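Local atomic coordinates of putative bacteriocin (Brevibacillus laterosporus, PDB entry 4OZK), a protein that acts as a leaderless class IId bacteriocin of broad antimicrobial spectrum, a small, heat-stable, disulfide-stapled toxin with a defensin-like fold. Residues H28-C33 against Q38-T43. Numbering follows the deposited sequence.
Sequences HVYAIC and QVYCRT
His28 stacks its imidazole on the ring of Tyr40 at the bulged end of an antiparallel beta hairpin, strands 24-33 and 38-48 of the three-stranded, defensin-like sheet. The ring centroids lie 4.4 Å apart with planes 30° from parallel, and Tyr40 OH sits above the rim of one imidazole face. With CG anti to the backbone N (chi1 177°), the Tyr40 ring runs forward along its own strand towards Thr43, and Tyr40 OH is hydrogen-bonded to Thr43 OG1 at 2.7 Å. At Val29 a classic beta bulge sets Cys41 and Arg42 against one residue: Val29 N gives its hydrogen to Arg42 O at 2.9 Å, while Val29 O takes one from Cys41 N. On the face shared with Ala31 and Val39, Val29 runs alongside Arg42, CB against CG, and also touches Trp11 of the central strand's other neighbour, strand 8-19. Tyr30, past the bulge, turns one ring face to Tyr40 CA, a CH-pi contact with Tyr40 CA 4.0 Å from the centroid of the Tyr30 ring; the two phenol rings are slid apart and barely overlap. Gln38 OE1 approaches the Tyr30 ring obliquely. Ala31 pairs with Val39 through two backbone bonds, and its methyl packs against both Val39 CG2 and Cys41 SG, the sulfur bridged to Cys2. Ile32 faces Gln38 more loosely. Cys33, joined by a disulfide to Cys4, closes the row with Cys33 SG 3.8 Å from Val39 CG1.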
loop_
_atom_site.group_PDB
_atom_site.type_symbol
_atom_site.label_atom_id
_atom_site.label_comp_id
_atom_site.label_asym_id
_atom_site.label_seq_id
_atom_site.Cartn_x
_atom_site.Cartn_y
_atom_site.Cartn_z
ATOM N N HIS A 28 2.821 0.373 -2.550
ATOM C CA HIS A 28 1.415 0.208 -2.190
ATOM C C HIS A 28 1.280 -0.175 -0.720
ATOM O O HIS A 28 1.912 -1.132 -0.266
ATOM C CB HIS A 28 0.788 -0.880 -3.063
ATOM C CG HIS A 28 0.700 -0.514 -4.515
ATOM N ND1 HIS A 28 0.908 0.771 -4.974
ATOM C CD2 HIS A 28 0.413 -1.264 -5.606
ATOM C CE1 HIS A 28 0.753 0.795 -6.289
ATOM N NE2 HIS A 28 0.455 -0.424 -6.695
ATOM N N VAL A 29 0.468 0.569 0.028
ATOM C CA VAL A 29 0.231 0.238 1.436
ATOM C C VAL A 29 -1.029 -0.607 1.590
ATOM O O VAL A 29 -2.119 -0.230 1.133
ATOM C CB VAL A 29 0.124 1.490 2.315
ATOM C CG1 VAL A 29 -0.120 1.081 3.754
ATOM C CG2 VAL A 29 1.394 2.311 2.211
ATOM N N TYR A 30 -0.870 -1.761 2.226
ATOM C CA TYR A 30 -1.966 -2.709 2.372
ATOM C C TYR A 30 -2.301 -2.898 3.845
ATOM O O TYR A 30 -1.409 -3.118 4.667
ATOM C CB TYR A 30 -1.563 -4.060 1.767
ATOM C CG TYR A 30 -1.720 -4.150 0.264
ATOM C CD1 TYR A 30 -2.901 -4.633 -0.298
ATOM C CD2 TYR A 30 -0.689 -3.764 -0.592
ATOM C CE1 TYR A 30 -3.056 -4.730 -1.670
ATOM C CE2 TYR A 30 -0.836 -3.852 -1.974
ATOM C CZ TYR A 30 -2.022 -4.335 -2.500
ATOM O OH TYR A 30 -2.182 -4.432 -3.864
ATOM N N ALA A 31 -3.577 -2.809 4.197
ATOM C CA ALA A 31 -3.964 -3.216 5.544
ATOM C C ALA A 31 -4.272 -4.706 5.508
ATOM O O ALA A 31 -4.769 -5.220 4.498
ATOM C CB ALA A 31 -5.165 -2.417 6.050
ATOM N N ILE A 32 -3.946 -5.411 6.588
ATOM C CA ILE A 32 -4.348 -6.808 6.726
ATOM C C ILE A 32 -5.662 -6.840 7.513
ATOM O O ILE A 32 -5.776 -6.200 8.569
ATOM C CB ILE A 32 -3.248 -7.646 7.425
ATOM C CG1 ILE A 32 -1.916 -7.523 6.660
ATOM C CG2 ILE A 32 -3.688 -9.122 7.568
ATOM C CD1 ILE A 32 -0.708 -8.183 7.368
ATOM N N CYS A 33 -6.663 -7.548 6.992
ATOM C CA CYS A 33 -7.970 -7.612 7.658
ATOM C C CYS A 33 -8.041 -8.782 8.635
ATOM O O CYS A 33 -7.320 -9.778 8.468
ATOM C CB CYS A 33 -9.107 -7.723 6.637
ATOM S SG CYS A 33 -9.258 -6.303 5.527
ATOM N N GLN A 38 -6.328 -8.809 2.439
ATOM C CA GLN A 38 -5.580 -7.564 2.429
ATOM C C GLN A 38 -6.349 -6.550 1.617
ATOM O O GLN A 38 -7.066 -6.911 0.692
ATOM C CB GLN A 38 -4.201 -7.767 1.810
ATOM C CG GLN A 38 -3.286 -8.655 2.631
ATOM C CD GLN A 38 -1.859 -8.574 2.147
ATOM O OE1 GLN A 38 -1.546 -7.785 1.258
ATOM N NE2 GLN A 38 -0.979 -9.382 2.734
ATOM N N VAL A 39 -6.217 -5.279 1.968
ATOM C CA VAL A 39 -6.887 -4.236 1.207
ATOM C C VAL A 39 -5.861 -3.166 0.864
ATOM O O VAL A 39 -5.039 -2.784 1.704
ATOM C CB VAL A 39 -8.124 -3.658 1.957
ATOM C CG1 VAL A 39 -9.214 -4.721 2.073
ATOM C CG2 VAL A 39 -7.743 -3.182 3.340
ATOM N N TYR A 40 -5.896 -2.717 -0.387
ATOM C CA TYR A 40 -4.985 -1.696 -0.894
ATOM C C TYR A 40 -5.513 -0.355 -0.387
ATOM O O TYR A 40 -6.629 0.035 -0.733
ATOM C CB TYR A 40 -4.971 -1.810 -2.426
ATOM C CG TYR A 40 -4.139 -0.807 -3.213
ATOM C CD1 TYR A 40 -3.258 0.071 -2.594
ATOM C CD2 TYR A 40 -4.267 -0.740 -4.595
ATOM C CE1 TYR A 40 -2.523 1.000 -3.339
ATOM C CE2 TYR A 40 -3.550 0.169 -5.346
ATOM C CZ TYR A 40 -2.685 1.040 -4.716
ATOM O OH TYR A 40 -1.977 1.941 -5.477
ATOM N N CYS A 41 -4.733 0.327 0.464
ATOM C CA CYS A 41 -5.205 1.555 1.143
ATOM C C CYS A 41 -4.741 2.862 0.525
ATOM O O CYS A 41 -5.524 3.805 0.382
ATOM C CB CYS A 41 -4.783 1.580 2.616
ATOM S SG CYS A 41 -5.444 0.257 3.593
ATOM N N ARG A 42 -3.447 2.931 0.215
ATOM C CA ARG A 42 -2.897 4.104 -0.446
ATOM C C ARG A 42 -1.663 3.765 -1.262
ATOM O O ARG A 42 -1.076 2.679 -1.141
ATOM C CB ARG A 42 -2.557 5.207 0.565
ATOM C CG ARG A 42 -1.328 4.912 1.421
ATOM C CD ARG A 42 -0.906 6.141 2.210
ATOM N NE ARG A 42 -1.899 6.491 3.225
ATOM C CZ ARG A 42 -1.896 7.625 3.922
ATOM N NH1 ARG A 42 -0.952 8.532 3.712
ATOM N NH2 ARG A 42 -2.842 7.854 4.827
ATOM N N THR A 43 -1.290 4.718 -2.110
ATOM C CA THR A 43 -0.024 4.669 -2.811
ATOM C C THR A 43 0.884 5.625 -2.067
ATOM O O THR A 43 0.550 6.802 -1.896
ATOM C CB THR A 43 -0.162 5.160 -4.259
ATOM O OG1 THR A 43 -1.196 4.418 -4.935
ATOM C CG2 THR A 43 1.162 5.001 -4.985
#